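Local coordinates for glutathione peroxidase (Hypocrea jecorina, PDB 6VPD), which reduces hydroperoxides to alcohols as a glutathione peroxidase-like thioredoxin peroxidase, drawing its electrons from the dithiol of thioredoxin, at the interface of chains A and B. Coordinates in Å, arbitrary orientation; residue numbers count along the deposited sequence, not the author numbering. Chains: chain A/B, Glutathione peroxidase.

The interface of chains A and B. Residues chain A 152-153, 172-173; chain B 72-73, 76, 175, 177.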
ATOM      1  N   LYS A 152       7.909   0.334  -0.664  1.00 43.16           N
ATOM      2  CA  LYS A 152       6.935   1.057  -1.473  1.00 39.79           C
ATOM      3  C   LYS A 152       6.351   2.247  -0.724  1.00 43.45           C
ATOM      4  O   LYS A 152       6.178   3.319  -1.310  1.00 41.30           O
ATOM      5  CB  LYS A 152       5.817   0.109  -1.915  1.00 40.11           C
ATOM      6  CG  LYS A 152       6.331  -1.171  -2.565  1.00 48.91           C
ATOM      7  CD  LYS A 152       5.413  -2.376  -2.288  1.00 64.89           C
ATOM      8  CE  LYS A 152       6.224  -3.678  -2.122  1.00 62.03           C
ATOM      9  NZ  LYS A 152       5.379  -4.853  -1.733  1.00 67.12           N
ATOM     10  N   TRP A 153       6.063   2.092   0.567  1.00 41.09           N
ATOM     11  CA  TRP A 153       5.309   3.098   1.298  1.00 42.87           C
ATOM     12  C   TRP A 153       5.746   3.069   2.760  1.00 48.63           C
ATOM     13  O   TRP A 153       6.586   2.253   3.163  1.00 39.55           O
ATOM     14  CB  TRP A 153       3.813   2.839   1.116  1.00 45.83           C
ATOM     15  CG  TRP A 153       2.899   3.955   1.531  1.00 52.40           C
ATOM     16  CD1 TRP A 153       1.879   3.890   2.451  1.00 55.19           C
ATOM     17  CD2 TRP A 153       2.906   5.302   1.038  1.00 50.90           C
ATOM     18  NE1 TRP A 153       1.255   5.118   2.556  1.00 54.16           N
ATOM     19  CE2 TRP A 153       1.871   6.002   1.706  1.00 52.68           C
ATOM     20  CE3 TRP A 153       3.699   5.990   0.113  1.00 54.03           C
ATOM     21  CZ2 TRP A 153       1.610   7.354   1.471  1.00 53.62           C
ATOM     22  CZ3 TRP A 153       3.448   7.341  -0.108  1.00 58.39           C
ATOM     23  CH2 TRP A 153       2.404   8.004   0.558  1.00 57.71           C
ATOM     24  N   SER A 172       2.706  -2.373   3.436  1.00 53.62           N
ATOM     25  CA  SER A 172       2.020  -1.428   4.323  1.00 51.61           C
ATOM     26  C   SER A 172       0.546  -1.772   4.502  1.00 51.62           C
ATOM     27  O   SER A 172      -0.049  -1.430   5.531  1.00 53.77           O
ATOM     28  CB  SER A 172       2.157  -0.006   3.781  1.00 54.99           C
ATOM     29  OG  SER A 172       1.567   0.119   2.495  1.00 59.88           O
ATOM     30  N   THR A 173      -0.054  -2.438   3.515  1.00 49.03           N
ATOM     31  CA  THR A 173      -1.464  -2.796   3.530  1.00 46.94           C
ATOM     32  C   THR A 173      -1.757  -4.020   4.391  1.00 54.27           C
ATOM     33  O   THR A 173      -2.929  -4.301   4.672  1.00 57.20           O
ATOM     34  CB  THR A 173      -1.937  -3.053   2.094  1.00 52.71           C
ATOM     35  OG1 THR A 173      -1.212  -4.168   1.544  1.00 50.34           O
ATOM     36  CG2 THR A 173      -1.696  -1.814   1.215  1.00 47.62           C
TER
ATOM     37  N   SER B  72      -4.273  -5.112  -3.211  1.00 40.77           N
ATOM     38  CA  SER B  72      -3.811  -4.974  -1.836  1.00 43.58           C
ATOM     39  C   SER B  72      -4.352  -3.700  -1.188  1.00 40.95           C
ATOM     40  O   SER B  72      -4.687  -3.699  -0.000  1.00 41.08           O
ATOM     41  CB  SER B  72      -2.276  -5.027  -1.822  1.00 45.06           C
ATOM     42  OG  SER B  72      -1.715  -4.462  -0.657  1.00 49.07           O
ATOM     43  N   VAL B  73      -4.452  -2.603  -1.936  1.00 41.76           N
ATOM     44  CA  VAL B  73      -5.067  -1.417  -1.349  1.00 42.23           C
ATOM     45  C   VAL B  73      -6.580  -1.610  -1.222  1.00 37.65           C
ATOM     46  O   VAL B  73      -7.195  -1.143  -0.255  1.00 34.45           O
ATOM     47  CB  VAL B  73      -4.691  -0.171  -2.170  1.00 41.20           C
ATOM     48  CG1 VAL B  73      -5.326   1.084  -1.578  1.00 40.51           C
ATOM     49  CG2 VAL B  73      -3.178  -0.028  -2.217  1.00 38.38           C
ATOM     50  N   ALA B  76      -7.506  -3.631   1.804  1.00 44.95           N
ATOM     51  CA  ALA B  76      -7.264  -2.794   2.974  1.00 46.35           C
ATOM     52  C   ALA B  76      -8.480  -1.924   3.283  1.00 45.39           C
ATOM     53  O   ALA B  76      -9.145  -2.112   4.309  1.00 44.31           O
ATOM     54  CB  ALA B  76      -6.018  -1.933   2.754  1.00 45.30           C
ATOM     55  N   GLU B 175       1.753   5.319  -6.885  1.00 61.45           N
ATOM     56  CA  GLU B 175       1.424   4.087  -6.182  1.00 55.84           C
ATOM     57  C   GLU B 175       0.013   4.166  -5.604  1.00 58.30           C
ATOM     58  O   GLU B 175      -0.375   5.200  -5.053  1.00 58.03           O
ATOM     59  CB  GLU B 175       2.423   3.822  -5.060  1.00 56.66           C
ATOM     60  CG  GLU B 175       3.730   3.226  -5.534  1.00 67.81           C
ATOM     61  CD  GLU B 175       3.604   1.751  -5.907  1.00 74.10           C
ATOM     62  OE1 GLU B 175       4.116   0.891  -5.152  1.00 80.47           O
ATOM     63  OE2 GLU B 175       2.990   1.448  -6.952  1.00 72.80           O
ATOM     64  N   GLU B 177      -0.932   3.026  -2.857  1.00 55.34           N
ATOM     65  CA  GLU B 177      -0.850   3.300  -1.421  1.00 56.49           C
ATOM     66  C   GLU B 177      -0.877   4.792  -1.128  1.00 54.06           C
ATOM     67  O   GLU B 177      -1.266   5.200  -0.027  1.00 50.63           O
ATOM     68  CB  GLU B 177       0.412   2.677  -0.824  1.00 51.09           C
ATOM     69  CG  GLU B 177       0.464   1.169  -0.960  1.00 59.17           C
ATOM     70  CD  GLU B 177       1.006   0.733  -2.309  1.00 68.17           C
ATOM     71  OE1 GLU B 177       2.206   0.977  -2.579  1.00 69.61           O
ATOM     72  OE2 GLU B 177       0.230   0.166  -3.106  1.00 71.39           O
TER
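Two loop segments of chain A, extended at A:Trp153 (phi/psi -150/177°) and turned at A:Ser172 and A:Thr173, lie against helix 64-80 and the short 3-10 helix 176-178 of chain B. The patch illustrates how a small contact between copies of one protein can rest on the carbon stems and backbone of polar residues packing against an aromatic face and small side chains. Its centre lies about 22 Å from the predicted active-site B:Cys61, and this asymmetric pairing may be a crystal contact. A:Trp153 holds CG anti to its backbone N, which presents one indole face to B:Glu177. The methylene CB of B:Glu177 sits over the five-membered ring, 3.9 Å from its centroid, in a CH-pi contact. Toward the rim of that face the carbonyl O of B:Glu177 stands 3.5 Å above the ring plane, so it meets the indole from above. The B:Glu177 chain then bends at chi2 (84°) and runs past the indole in the opposite direction, its carboxylate steeply inclined to the ring. An alanine in place of A:Trp153 would remove the indole platform and would probably leave the CB and carbonyl of B:Glu177 poorly packed. Both glutamates turn toward the aliphatic root of A:Lys152, where CB lies 3.7 Å from B:Glu175 OE1. The side-chain amine NZ of A:Lys152 is 6.7 Å from B:Glu177 OE1, so any attraction is likely to be long-range. At the other end A:Thr173 reaches helix 64-80 beside B:Ser72 and B:Ala76; its hydroxyl meets that of B:Ser72 at a separation too short to interpret, while its methyl CG2 lies 4.1 Å from B:Val73 CG2.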